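Local coordinates for F5/8 type C domain protein (Clostridium perfringens, PDB 7JRM) that probably binds mucin-type glycans through a carbohydrate-binding module of the O-glycopeptidase ZmpB, at residues A[167-172]-A[201-206]; A[92-97]-A[134-139]; A[145-150]-A[189-194]; A[128-133]-A[216-221]; A[162-167]-A[212-217]. All blocks are in the same frame, centred on the assembly; numbering follows the deposited sequence.

Of the five contacts, contact 2 opens first, where 92-97 meets 134-139. Contact 4 opens at 128-133, before contact 2 has closed, so the two cross. Its loop runs to 216-221 and encloses contacts 1 and 3. Contact 3 opens at 145-150 and closes at 189-194. Contact 5 opens at 162-167, and contact 1 follows from the shared K167. Contact 1 closes at 201-206, nested inside contact 5, which closes at 212-217. Contact 3 crosses contacts 1 and 5. Contacts 4 and 5 end on the same strand. Contacts 1 and 2 lie in one antiparallel sheet, contacts 3 and 4 in the other. Contact 5 joins the two sheets beside the calcium ion.

Contact 1 (A[167-172]-A[201-206]). With CA (calcium ion), chain B.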
# COMPACT_ATOMS: atom_id res chain seq x y z
N LYS A 167 40.42 1.68 -15.78
CA LYS A 167 40.30 0.25 -16.02
C LYS A 167 39.85 -0.44 -14.74
O LYS A 167 40.22 -0.03 -13.64
CB LYS A 167 41.63 -0.35 -16.50
CG LYS A 167 42.21 0.32 -17.73
CD LYS A 167 43.53 -0.31 -18.14
CE LYS A 167 44.39 0.68 -18.91
NZ LYS A 167 45.75 0.14 -19.19
N VAL A 168 39.05 -1.48 -14.90
CA VAL A 168 38.51 -2.25 -13.78
C VAL A 168 38.88 -3.71 -13.98
O VAL A 168 38.49 -4.32 -14.99
CB VAL A 168 36.99 -2.08 -13.64
CG1 VAL A 168 36.44 -3.07 -12.62
CG2 VAL A 168 36.65 -0.65 -13.25
N TYR A 169 39.63 -4.26 -13.04
CA TYR A 169 40.03 -5.66 -13.06
C TYR A 169 39.26 -6.43 -12.00
O TYR A 169 39.09 -5.95 -10.87
CB TYR A 169 41.54 -5.80 -12.82
CG TYR A 169 42.39 -5.23 -13.93
CD1 TYR A 169 42.94 -6.06 -14.91
CD2 TYR A 169 42.66 -3.87 -14.00
CE1 TYR A 169 43.72 -5.54 -15.93
CE2 TYR A 169 43.44 -3.35 -15.02
CZ TYR A 169 43.97 -4.18 -15.98
OH TYR A 169 44.74 -3.67 -16.99
N VAL A 170 38.78 -7.61 -12.37
CA VAL A 170 38.05 -8.49 -11.46
C VAL A 170 38.86 -9.78 -11.33
O VAL A 170 38.96 -10.55 -12.30
CB VAL A 170 36.63 -8.77 -11.95
CG1 VAL A 170 35.95 -9.78 -11.04
CG2 VAL A 170 35.82 -7.48 -12.01
N ASP A 171 39.43 -10.01 -10.15
CA ASP A 171 40.30 -11.15 -9.90
C ASP A 171 41.45 -11.19 -10.91
O ASP A 171 41.83 -12.24 -11.42
CB ASP A 171 39.52 -12.47 -9.91
CG ASP A 171 38.63 -12.63 -8.69
OD1 ASP A 171 38.99 -12.09 -7.63
OD2 ASP A 171 37.59 -13.30 -8.80
N GLY A 172 42.02 -10.02 -11.19
CA GLY A 172 43.13 -9.89 -12.11
C GLY A 172 42.76 -9.84 -13.57
O GLY A 172 43.66 -9.66 -14.41
N LYS A 201 40.11 -4.45 -8.78
CA LYS A 201 41.26 -3.55 -8.87
C LYS A 201 40.89 -2.37 -9.76
O LYS A 201 40.59 -2.56 -10.94
CB LYS A 201 42.49 -4.28 -9.41
CG LYS A 201 43.76 -3.44 -9.41
CD LYS A 201 44.99 -4.31 -9.59
CE LYS A 201 44.86 -5.19 -10.82
NZ LYS A 201 46.11 -5.97 -11.08
N LEU A 202 40.91 -1.17 -9.19
CA LEU A 202 40.58 0.05 -9.90
C LEU A 202 41.88 0.71 -10.36
O LEU A 202 42.71 1.11 -9.53
CB LEU A 202 39.78 1.00 -9.01
CG LEU A 202 38.55 0.38 -8.33
CD1 LEU A 202 37.81 1.44 -7.52
CD2 LEU A 202 37.63 -0.26 -9.36
N VAL A 203 42.05 0.83 -11.67
CA VAL A 203 43.31 1.27 -12.27
C VAL A 203 43.08 2.56 -13.04
O VAL A 203 42.14 2.66 -13.84
CB VAL A 203 43.90 0.19 -13.20
CG1 VAL A 203 45.10 0.73 -13.95
CG2 VAL A 203 44.28 -1.05 -12.39
N VAL A 204 43.93 3.55 -12.79
CA VAL A 204 43.93 4.82 -13.51
C VAL A 204 45.27 4.92 -14.22
O VAL A 204 46.30 5.19 -13.59
CB VAL A 204 43.70 6.02 -12.58
CG1 VAL A 204 43.70 7.31 -13.38
CG2 VAL A 204 42.40 5.86 -11.81
N ASP A 205 45.28 4.69 -15.53
CA ASP A 205 46.51 4.76 -16.30
C ASP A 205 46.80 6.19 -16.73
O ASP A 205 45.96 7.09 -16.60
CB ASP A 205 46.44 3.83 -17.52
CG ASP A 205 47.77 3.17 -17.82
OD1 ASP A 205 48.82 3.78 -17.50
OD2 ASP A 205 47.77 2.05 -18.36
N VAL A 206 48.01 6.40 -17.25
CA VAL A 206 48.51 7.76 -17.47
C VAL A 206 48.17 8.34 -18.84
O VAL A 206 48.30 9.56 -19.02
CB VAL A 206 50.03 7.80 -17.25
CG1 VAL A 206 50.38 7.35 -15.84
CG2 VAL A 206 50.74 6.93 -18.28
CA CA B . 48.16 11.85 -18.52
O HOH W 1 46.07 -7.76 -12.87
O HOH W 2 48.92 14.13 -18.32
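K167 reaches D205 with CG anti to its own carbonyl carbon (chi1 -56°) and the rest of the chain extended. NZ then lies 2.9 Å from D205 OD2 in a salt bridge, and it meets the anti lone pair of that oxygen. The other carboxylate oxygen, D205 OD1, accepts the backbone N-H of V206. Both oxygens are thus engaged, which limits the rotation of the carboxylate.

K201 starts with CG anti to the backbone N but bends at chi3 (54°). The bend sets K201 CE 4.0 Å from CG of the Y169 ring. NZ stands above the ring, 5.0 Å from its centroid, so any cation-pi attraction is weak. V203 CG2 comes to the same ring obliquely, 3.6 Å from CE2 of Y169. The carbonyl O of K201 lies in the ring plane at its edge.

On the opposite face of the sheet V168 and L202 point the same way side by side, with V168 CG2 4.0 Å from L202 CD2. Both touch W218 of the facing sheet. Four backbone hydrogen bonds join the strands, a pair at K167-V203 and a pair at Y169-K201.

Just past the strand, the O of V206 binds the calcium ion at 2.4 Å. This is a regular antiparallel strand pair in a beta sandwich, the fold of the NPCBM (CBM51) family, running out into a calcium site.

Contact 2 (A[92-97]-A[134-139])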
# COMPACT_ATOMS: atom_id res chain seq x y z
N LYS A 92 42.20 -2.95 0.31
CA LYS A 92 43.28 -3.85 0.68
C LYS A 92 44.64 -3.23 0.40
O LYS A 92 45.61 -3.48 1.13
CB LYS A 92 43.15 -5.18 -0.07
CG LYS A 92 41.80 -5.85 0.11
CD LYS A 92 41.74 -7.16 -0.68
CE LYS A 92 42.10 -8.34 0.20
NZ LYS A 92 42.81 -9.40 -0.56
N SER A 93 44.74 -2.41 -0.65
CA SER A 93 45.98 -1.74 -1.01
C SER A 93 45.64 -0.58 -1.94
O SER A 93 44.61 -0.59 -2.61
CB SER A 93 46.96 -2.70 -1.70
OG SER A 93 46.43 -3.17 -2.93
N ALA A 94 46.52 0.42 -1.96
CA ALA A 94 46.30 1.60 -2.78
C ALA A 94 47.63 2.20 -3.17
O ALA A 94 48.46 2.50 -2.31
CB ALA A 94 45.45 2.64 -2.04
N THR A 95 47.84 2.38 -4.47
CA THR A 95 48.98 3.10 -5.00
C THR A 95 48.49 4.35 -5.72
O THR A 95 47.34 4.41 -6.18
CB THR A 95 49.80 2.24 -5.97
OG1 THR A 95 49.05 2.01 -7.17
CG2 THR A 95 50.15 0.91 -5.33
N ILE A 96 49.35 5.36 -5.79
CA ILE A 96 48.98 6.64 -6.38
C ILE A 96 50.25 7.32 -6.88
O ILE A 96 51.29 7.30 -6.21
CB ILE A 96 48.21 7.52 -5.36
CG1 ILE A 96 47.86 8.88 -5.97
CG2 ILE A 96 49.01 7.68 -4.07
CD1 ILE A 96 46.75 9.59 -5.23
N GLY A 97 50.16 7.91 -8.07
CA GLY A 97 51.34 8.50 -8.68
C GLY A 97 51.79 9.79 -8.02
O GLY A 97 52.98 10.10 -8.01
N SER A 134 47.63 4.78 -10.64
CA SER A 134 46.99 4.36 -9.41
C SER A 134 46.42 2.96 -9.55
O SER A 134 45.84 2.61 -10.59
CB SER A 134 45.87 5.33 -9.00
OG SER A 134 45.24 4.90 -7.81
N GLU A 135 46.58 2.16 -8.50
CA GLU A 135 46.00 0.82 -8.41
C GLU A 135 45.41 0.67 -7.01
O GLU A 135 46.15 0.66 -6.02
CB GLU A 135 47.04 -0.27 -8.68
CG GLU A 135 47.36 -0.47 -10.15
CD GLU A 135 48.21 -1.71 -10.38
OE1 GLU A 135 48.46 -2.46 -9.41
OE2 GLU A 135 48.63 -1.94 -11.54
N ILE A 136 44.08 0.56 -6.93
CA ILE A 136 43.38 0.43 -5.66
C ILE A 136 42.59 -0.87 -5.69
O ILE A 136 41.79 -1.10 -6.60
CB ILE A 136 42.45 1.63 -5.40
CG1 ILE A 136 43.22 2.94 -5.57
CG2 ILE A 136 41.86 1.54 -4.00
CD1 ILE A 136 42.37 4.18 -5.34
N VAL A 137 42.83 -1.73 -4.70
CA VAL A 137 42.24 -3.06 -4.63
C VAL A 137 41.27 -3.10 -3.45
O VAL A 137 41.60 -2.64 -2.35
CB VAL A 137 43.32 -4.14 -4.49
CG1 VAL A 137 42.68 -5.52 -4.36
CG2 VAL A 137 44.26 -4.10 -5.69
N TYR A 138 40.08 -3.65 -3.69
CA TYR A 138 39.07 -3.82 -2.66
C TYR A 138 38.66 -5.28 -2.57
O TYR A 138 38.72 -6.03 -3.55
CB TYR A 138 37.83 -2.97 -2.96
CG TYR A 138 37.96 -1.51 -2.60
CD1 TYR A 138 38.41 -0.58 -3.54
CD2 TYR A 138 37.63 -1.05 -1.34
CE1 TYR A 138 38.53 0.75 -3.22
CE2 TYR A 138 37.75 0.29 -1.01
CZ TYR A 138 38.20 1.18 -1.96
OH TYR A 138 38.32 2.52 -1.63
N ASN A 139 38.24 -5.68 -1.37
CA ASN A 139 37.60 -6.98 -1.19
C ASN A 139 36.21 -6.93 -1.81
O ASN A 139 35.38 -6.10 -1.42
CB ASN A 139 37.52 -7.33 0.30
CG ASN A 139 36.96 -8.73 0.55
OD1 ASN A 139 35.89 -9.08 0.06
ND2 ASN A 139 37.70 -9.52 1.32
O HOH W 3 47.02 -1.52 -4.87
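S93 and V137 form a hydrogen-bonded antiparallel pair, and K92 also faces V137. Among the backbone bonds, V137 N gives its proton to S93 O at 3.0 Å. V137 O receives K92 N instead, at 2.7 Å. Further along, T95 N donates to E135 O.

Two hydroxyls add bonds from side chain to backbone. S134 OG donates to T95 O at 2.7 Å, nearly along the C=O axis. The same OG also bonds to T130 OG1 of the preceding strand, which belongs to the other sheet. T95 OG1 sits in the crowded position between its backbone N and carbonyl carbon (chi1 69°). From there it accepts E135 N at 2.8 Å, with a bent N-H angle of 130°. E135 N has T95 O as a second, weak acceptor. The two hydroxyls supplement the weak E135 N to T95 O bond.

Water 3 makes a bridge. It lies 2.6 Å from both S93 OG and E135 O and donates to the latter.

Apolar contact is modest. A94 CB lies 4.2 Å from I136 CG1 on the face turned to the other sheet, where I136 also touches I128. The methylenes of K92 run past V137, with K92 CD 4.1 Å from V137 CG1. The ammonium of K92 is in a salt bridge with E199, and the carboxylate of E135 bonds to Y133.

Two residues, K92 and S93, set against the single V137 make a classic beta bulge. It lies at the border of the five-stranded sheet of this beta sandwich, on the outermost strand.

Contact 3 (A[145-150]-A[189-194]); sequences IFDTWV and RLVVDV
The ring of W149 has R189 CB over one face, 3.6 Å above the plane and offset toward the rim. This is a CH-pi contact with the six-membered ring. The guanidinium of R189 has D147 OD2 at its edge and in its plane. The F146 ring, on the other side of the sheet, meets V192 CG2 at its edge, 4.2 Å from CD2.

R189 grips D147 side-on with two nitrogens. NH2 bonds to D147 OD2 at 2.7 Å and is nearly straight. NE bonds to D147 OD1 at 3.1 Å, using the syn lone pair. The planes of the two groups are 33° apart, so the fork is twisted. D147 CG is anti to the backbone N (chi1 -168°), and its oxygens reach R189. V191 CG2 packs against D147 OD1 at 3.4 Å. Each charged group has a second partner: R224 for D147 OD2 and A15 O for R189 NH2.

On the same face as D147, I145 CG2 packs 3.7 Å from V191 CG1. Four backbone hydrogen bonds join F146 to V192 and T148 to L190.

The pair is part of one sheet of the sandwich. Strand 215-224 bonds to the other edge of 145-152. F146, V150, L190 and V192 face the interior, where strands 163-170, 173-182 and 199-205 of the opposite sheet pack against them. A15 belongs to strand 14-16 of the preceding sheet.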
# COMPACT_ATOMS: atom_id res chain seq x y z
N ILE A 145 27.50 -6.29 -8.25
CA ILE A 145 27.68 -5.28 -9.28
C ILE A 145 28.56 -4.16 -8.73
O ILE A 145 28.38 -3.73 -7.59
CB ILE A 145 26.32 -4.72 -9.77
CG1 ILE A 145 25.60 -5.75 -10.64
CG2 ILE A 145 26.50 -3.41 -10.53
CD1 ILE A 145 26.30 -6.03 -11.95
N PHE A 146 29.50 -3.70 -9.55
CA PHE A 146 30.29 -2.51 -9.25
C PHE A 146 29.86 -1.38 -10.19
O PHE A 146 29.85 -1.56 -11.41
CB PHE A 146 31.78 -2.77 -9.39
CG PHE A 146 32.62 -1.53 -9.31
CD1 PHE A 146 32.72 -0.82 -8.12
CD2 PHE A 146 33.29 -1.05 -10.42
CE1 PHE A 146 33.49 0.33 -8.04
CE2 PHE A 146 34.06 0.10 -10.35
CZ PHE A 146 34.16 0.79 -9.15
N ASP A 147 29.51 -0.23 -9.61
CA ASP A 147 29.00 0.90 -10.36
C ASP A 147 29.76 2.16 -9.95
O ASP A 147 30.00 2.38 -8.76
CB ASP A 147 27.50 1.09 -10.10
CG ASP A 147 26.85 2.06 -11.06
OD1 ASP A 147 27.53 2.51 -12.02
OD2 ASP A 147 25.66 2.39 -10.87
N THR A 148 30.14 2.97 -10.93
CA THR A 148 30.94 4.15 -10.65
C THR A 148 30.86 5.13 -11.81
O THR A 148 30.62 4.75 -12.95
CB THR A 148 32.40 3.78 -10.38
OG1 THR A 148 33.13 4.94 -9.95
CG2 THR A 148 33.06 3.22 -11.64
N TRP A 149 31.06 6.41 -11.48
CA TRP A 149 31.36 7.45 -12.46
C TRP A 149 32.86 7.71 -12.45
O TRP A 149 33.51 7.63 -11.40
CB TRP A 149 30.61 8.74 -12.15
CG TRP A 149 29.12 8.68 -12.36
CD1 TRP A 149 28.16 8.60 -11.40
CD2 TRP A 149 28.43 8.71 -13.62
NE1 TRP A 149 26.91 8.57 -11.97
CE2 TRP A 149 27.05 8.64 -13.33
CE3 TRP A 149 28.84 8.79 -14.95
CZ2 TRP A 149 26.08 8.65 -14.33
CZ3 TRP A 149 27.87 8.80 -15.94
CH2 TRP A 149 26.51 8.73 -15.63
N VAL A 150 33.41 8.02 -13.62
CA VAL A 150 34.84 8.28 -13.75
C VAL A 150 35.05 9.53 -14.60
O VAL A 150 34.21 9.89 -15.43
CB VAL A 150 35.60 7.08 -14.35
CG1 VAL A 150 35.58 5.90 -13.39
CG2 VAL A 150 35.01 6.70 -15.70
N ARG A 189 30.27 6.26 -17.19
CA ARG A 189 29.78 5.30 -16.22
C ARG A 189 30.34 3.92 -16.51
O ARG A 189 30.45 3.52 -17.67
CB ARG A 189 28.25 5.26 -16.22
CG ARG A 189 27.64 4.47 -15.07
CD ARG A 189 26.13 4.61 -15.05
NE ARG A 189 25.54 3.97 -13.88
CZ ARG A 189 24.26 3.62 -13.78
NH1 ARG A 189 23.43 3.85 -14.79
NH2 ARG A 189 23.80 3.04 -12.68
N LEU A 190 30.70 3.20 -15.45
CA LEU A 190 31.20 1.83 -15.56
C LEU A 190 30.39 0.94 -14.63
O LEU A 190 30.38 1.16 -13.41
CB LEU A 190 32.69 1.76 -15.21
CG LEU A 190 33.65 2.56 -16.10
CD1 LEU A 190 35.08 2.44 -15.59
CD2 LEU A 190 33.55 2.12 -17.55
N VAL A 191 29.72 -0.06 -15.20
CA VAL A 191 28.92 -1.02 -14.44
C VAL A 191 29.50 -2.40 -14.73
O VAL A 191 29.38 -2.90 -15.85
CB VAL A 191 27.44 -0.95 -14.81
CG1 VAL A 191 26.63 -1.91 -13.95
CG2 VAL A 191 26.92 0.48 -14.66
N VAL A 192 30.11 -3.01 -13.72
CA VAL A 192 30.89 -4.23 -13.89
C VAL A 192 30.27 -5.35 -13.06
O VAL A 192 29.95 -5.15 -11.88
CB VAL A 192 32.36 -4.02 -13.49
CG1 VAL A 192 33.19 -5.26 -13.82
CG2 VAL A 192 32.93 -2.79 -14.19
N ASP A 193 30.12 -6.52 -13.68
CA ASP A 193 29.71 -7.72 -12.97
C ASP A 193 30.88 -8.23 -12.13
O ASP A 193 31.95 -8.51 -12.67
CB ASP A 193 29.25 -8.78 -13.97
CG ASP A 193 28.55 -9.96 -13.30
OD1 ASP A 193 28.66 -10.12 -12.07
OD2 ASP A 193 27.88 -10.72 -14.03
N VAL A 194 30.67 -8.34 -10.82
CA VAL A 194 31.72 -8.81 -9.92
C VAL A 194 31.21 -10.00 -9.13
O VAL A 194 31.67 -10.27 -8.01
CB VAL A 194 32.20 -7.68 -8.98
CG1 VAL A 194 32.84 -6.55 -9.78
CG2 VAL A 194 31.05 -7.16 -8.14

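Contact 4 (A[128-133]-A[216-221])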
# COMPACT_ATOMS: atom_id res chain seq x y z
N ILE A 128 36.11 8.18 -4.62
CA ILE A 128 37.53 8.00 -4.35
C ILE A 128 38.31 8.94 -5.27
O ILE A 128 38.20 8.84 -6.49
CB ILE A 128 37.98 6.54 -4.56
CG1 ILE A 128 37.19 5.60 -3.65
CG2 ILE A 128 39.48 6.41 -4.31
CD1 ILE A 128 37.48 5.80 -2.18
N GLY A 129 39.09 9.84 -4.67
CA GLY A 129 39.94 10.73 -5.42
C GLY A 129 41.36 10.23 -5.43
O GLY A 129 41.98 10.06 -4.37
N THR A 130 41.89 9.98 -6.63
CA THR A 130 43.22 9.41 -6.77
C THR A 130 43.96 10.15 -7.88
O THR A 130 43.53 11.21 -8.35
CB THR A 130 43.13 7.90 -7.04
OG1 THR A 130 44.44 7.31 -6.92
CG2 THR A 130 42.56 7.62 -8.42
N HIS A 131 45.09 9.58 -8.30
CA HIS A 131 45.99 10.23 -9.25
C HIS A 131 46.79 9.16 -9.96
O HIS A 131 47.35 8.28 -9.31
CB HIS A 131 46.92 11.21 -8.51
CG HIS A 131 47.62 12.18 -9.41
ND1 HIS A 131 48.50 11.77 -10.40
CD2 HIS A 131 47.61 13.53 -9.45
CE1 HIS A 131 48.98 12.84 -11.02
NE2 HIS A 131 48.45 13.91 -10.47
N SER A 132 46.82 9.22 -11.29
CA SER A 132 47.60 8.27 -12.07
C SER A 132 49.08 8.44 -11.77
O SER A 132 49.56 9.55 -11.49
CB SER A 132 47.33 8.45 -13.56
OG SER A 132 48.26 9.35 -14.14
N TYR A 133 49.82 7.33 -11.78
CA TYR A 133 49.28 5.99 -11.96
C TYR A 133 48.78 5.46 -10.63
O TYR A 133 49.41 5.66 -9.60
CB TYR A 133 50.36 5.06 -12.55
CG TYR A 133 49.89 3.64 -12.82
CD1 TYR A 133 50.09 2.63 -11.89
CD2 TYR A 133 49.27 3.32 -14.02
CE1 TYR A 133 49.68 1.34 -12.14
CE2 TYR A 133 48.85 2.02 -14.27
CZ TYR A 133 49.05 1.04 -13.33
OH TYR A 133 48.64 -0.25 -13.58
N ALA A 216 42.13 12.13 -10.97
CA ALA A 216 41.06 11.25 -11.41
C ALA A 216 40.18 10.88 -10.23
O ALA A 216 40.66 10.70 -9.11
CB ALA A 216 41.63 9.98 -12.05
N ASP A 217 38.88 10.75 -10.50
CA ASP A 217 37.89 10.42 -9.48
C ASP A 217 37.14 9.15 -9.85
O ASP A 217 36.73 8.97 -11.00
CB ASP A 217 36.87 11.55 -9.28
CG ASP A 217 37.51 12.85 -8.86
OD1 ASP A 217 38.53 12.81 -8.14
OD2 ASP A 217 36.97 13.91 -9.23
N TRP A 218 36.98 8.27 -8.86
CA TRP A 218 35.99 7.19 -8.93
C TRP A 218 34.75 7.71 -8.20
O TRP A 218 34.53 7.44 -7.02
CB TRP A 218 36.53 5.90 -8.32
CG TRP A 218 37.78 5.40 -8.97
CD1 TRP A 218 39.06 5.71 -8.62
CD2 TRP A 218 37.87 4.49 -10.07
NE1 TRP A 218 39.95 5.05 -9.44
CE2 TRP A 218 39.24 4.30 -10.34
CE3 TRP A 218 36.93 3.83 -10.86
CZ2 TRP A 218 39.70 3.47 -11.36
CZ3 TRP A 218 37.38 3.00 -11.88
CH2 TRP A 218 38.75 2.83 -12.12
N ALA A 219 33.94 8.47 -8.92
CA ALA A 219 32.82 9.19 -8.31
C ALA A 219 31.64 8.25 -8.08
O ALA A 219 31.23 7.52 -8.98
CB ALA A 219 32.40 10.36 -9.20
N ASP A 220 31.10 8.29 -6.86
CA ASP A 220 29.95 7.47 -6.47
C ASP A 220 30.24 5.98 -6.64
O ASP A 220 29.32 5.19 -6.85
CB ASP A 220 28.69 7.87 -7.24
CG ASP A 220 27.44 7.80 -6.38
OD1 ASP A 220 27.34 8.57 -5.41
OD2 ASP A 220 26.55 6.98 -6.70
N ALA A 221 31.51 5.60 -6.56
CA ALA A 221 31.90 4.20 -6.71
C ALA A 221 31.30 3.37 -5.58
O ALA A 221 31.52 3.65 -4.40
CB ALA A 221 33.42 4.07 -6.72
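I128 and W218 face each other as a hydrogen-bonded pair, with their CB atoms 4.1 Å apart. In both, CG or CG1 is anti to the carbonyl carbon. In W218 chi1 is -58°; the indole leaves the sheet on the core side, with its edge turned to the partner strand. T130 lies alongside it, pointing the same way. T130 OG1 is anti to the backbone N (chi1 -169°), and CG2 takes the place between N and the carbonyl carbon. That methyl meets the indole edge, 3.8 Å from W218 NE1. The hydroxyl is engaged by S134, outside this contact.

D217 is on the other face. Its OD1 comes 3.7 Å from CA of G129, which has no side chain to intervene.

W218 N donates to I128 O at 2.7 Å and T130 N to A216 O at 2.9 Å. I128 N returns a bond to W218 O, and A216 N one to T130 O.

A type II turn from W218 to A221 takes the chain round a corner at D220. Strand 215-224 pairs with 127-131 and also with 145-152. The W218 indole packs on V150 of the latter and meets F166 of the facing sheet edge-to-face. L202 and V204, also of the facing sheet, touch it too.

Contact 5 (A[162-167]-A[212-217]). With CA (calcium ion), chain B.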
# COMPACT_ATOMS: atom_id res chain seq x y z
N SER A 162 45.79 17.27 -18.84
CA SER A 162 45.25 16.16 -18.05
C SER A 162 44.63 15.10 -18.96
O SER A 162 43.85 15.41 -19.86
CB SER A 162 44.20 16.69 -17.07
OG SER A 162 44.82 17.34 -15.97
N SER A 163 44.99 13.84 -18.71
CA SER A 163 44.51 12.71 -19.51
C SER A 163 44.77 11.39 -18.80
O SER A 163 45.91 11.11 -18.41
CB SER A 163 45.17 12.70 -20.89
OG SER A 163 46.58 12.64 -20.77
N VAL A 164 43.73 10.57 -18.63
CA VAL A 164 43.84 9.28 -17.96
C VAL A 164 43.00 8.25 -18.71
O VAL A 164 42.29 8.57 -19.66
CB VAL A 164 43.41 9.34 -16.48
CG1 VAL A 164 44.33 10.23 -15.68
CG2 VAL A 164 41.97 9.82 -16.38
N LYS A 165 43.11 7.00 -18.27
CA LYS A 165 42.23 5.93 -18.73
C LYS A 165 41.88 5.07 -17.53
O LYS A 165 42.77 4.63 -16.79
CB LYS A 165 42.89 5.07 -19.81
CG LYS A 165 41.98 4.01 -20.40
CD LYS A 165 42.75 2.98 -21.21
CE LYS A 165 43.72 3.65 -22.17
NZ LYS A 165 45.02 2.92 -22.23
N PHE A 166 40.59 4.84 -17.32
CA PHE A 166 40.12 4.04 -16.20
C PHE A 166 39.95 2.59 -16.63
O PHE A 166 39.41 2.31 -17.70
CB PHE A 166 38.79 4.59 -15.66
CG PHE A 166 38.89 5.98 -15.11
CD1 PHE A 166 38.80 7.08 -15.95
CD2 PHE A 166 39.08 6.19 -13.75
CE1 PHE A 166 38.88 8.36 -15.45
CE2 PHE A 166 39.17 7.47 -13.25
CZ PHE A 166 39.07 8.56 -14.09
N LYS A 167 40.42 1.68 -15.78
CA LYS A 167 40.30 0.25 -16.02
C LYS A 167 39.85 -0.44 -14.74
O LYS A 167 40.22 -0.03 -13.64
CB LYS A 167 41.63 -0.35 -16.50
CG LYS A 167 42.21 0.32 -17.73
CD LYS A 167 43.53 -0.31 -18.14
CE LYS A 167 44.39 0.68 -18.91
NZ LYS A 167 45.75 0.14 -19.19
N ASN A 212 51.05 13.94 -15.60
CA ASN A 212 51.00 15.36 -15.26
C ASN A 212 49.56 15.83 -15.10
O ASN A 212 48.76 15.76 -16.04
CB ASN A 212 51.71 16.18 -16.34
CG ASN A 212 52.13 17.55 -15.84
OD1 ASN A 212 52.36 17.74 -14.64
ND2 ASN A 212 52.23 18.51 -16.75
N TRP A 213 49.24 16.31 -13.89
CA TRP A 213 47.91 16.85 -13.57
C TRP A 213 46.80 15.83 -13.80
O TRP A 213 45.69 16.18 -14.19
CB TRP A 213 47.63 18.14 -14.35
CG TRP A 213 48.65 19.21 -14.10
CD1 TRP A 213 49.50 19.77 -15.02
CD2 TRP A 213 48.93 19.86 -12.85
NE1 TRP A 213 50.29 20.72 -14.42
CE2 TRP A 213 49.96 20.79 -13.09
CE3 TRP A 213 48.41 19.74 -11.56
CZ2 TRP A 213 50.47 21.60 -12.08
CZ3 TRP A 213 48.92 20.54 -10.56
CH2 TRP A 213 49.94 21.46 -10.82
N ASP A 214 47.10 14.56 -13.55
CA ASP A 214 46.14 13.48 -13.77
C ASP A 214 45.31 13.22 -12.51
O ASP A 214 45.36 12.16 -11.89
CB ASP A 214 46.87 12.21 -14.21
CG ASP A 214 47.18 12.20 -15.70
OD1 ASP A 214 46.81 13.17 -16.39
OD2 ASP A 214 47.79 11.22 -16.17
N HIS A 215 44.52 14.23 -12.15
CA HIS A 215 43.57 14.09 -11.05
C HIS A 215 42.36 13.32 -11.53
O HIS A 215 41.63 13.79 -12.42
CB HIS A 215 43.17 15.46 -10.51
CG HIS A 215 44.28 16.23 -9.87
ND1 HIS A 215 44.06 17.25 -8.97
CD2 HIS A 215 45.63 16.12 -10.00
CE1 HIS A 215 45.22 17.74 -8.57
NE2 HIS A 215 46.19 17.07 -9.18
N ALA A 216 42.13 12.13 -10.97
CA ALA A 216 41.06 11.25 -11.41
C ALA A 216 40.18 10.88 -10.23
O ALA A 216 40.66 10.70 -9.11
CB ALA A 216 41.63 9.98 -12.05
N ASP A 217 38.88 10.75 -10.50
CA ASP A 217 37.89 10.42 -9.48
C ASP A 217 37.14 9.15 -9.85
O ASP A 217 36.73 8.97 -11.00
CB ASP A 217 36.87 11.55 -9.28
CG ASP A 217 37.51 12.85 -8.86
OD1 ASP A 217 38.53 12.81 -8.14
OD2 ASP A 217 36.97 13.91 -9.23
CA CA B . 48.16 11.85 -18.52
O HOH W 2 48.92 14.13 -18.32
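S163 and D214 meet at a calcium site, where strands from the two sheets of the beta sandwich come together. S163 binds the ion twice. Its carbonyl O is at 2.4 Å, and its OG is longer at 2.9 Å. The OG can chelate because it sits between the backbone N and the carbonyl carbon (chi1 58°), on the same side as the ion. D214 binds with both oxygens, OD2 at 2.5 Å from the calcium and OD1 at 2.8 Å. Water 2 is a further ligand. The carbonyls of V206, D208 and G210 complete the shell.

The second shell holds the carboxylate in place. S163 N donates to D214 OD1 at 3.0 Å in an almost straight bond, on the syn side but well out of the carboxylate plane. S132 OG bonds to D214 OD2. D214 OD1 thus meets both the ion and an N-H, which should favour its charged form. D214 also forms the centre of an inverse gamma turn, just before strand 215-217 begins.

Farther in, the contacts are van der Waals packing. V164 and D214 slide past each other in opposite directions, and V164 CG1 reaches D214 CG at 3.5 Å. F166 extends between the sheets and meets the far strand obliquely. F166 CE2 lies 3.6 Å from D217 O. In an apolar contact, F166 CZ lies 3.6 Å from A216 CB.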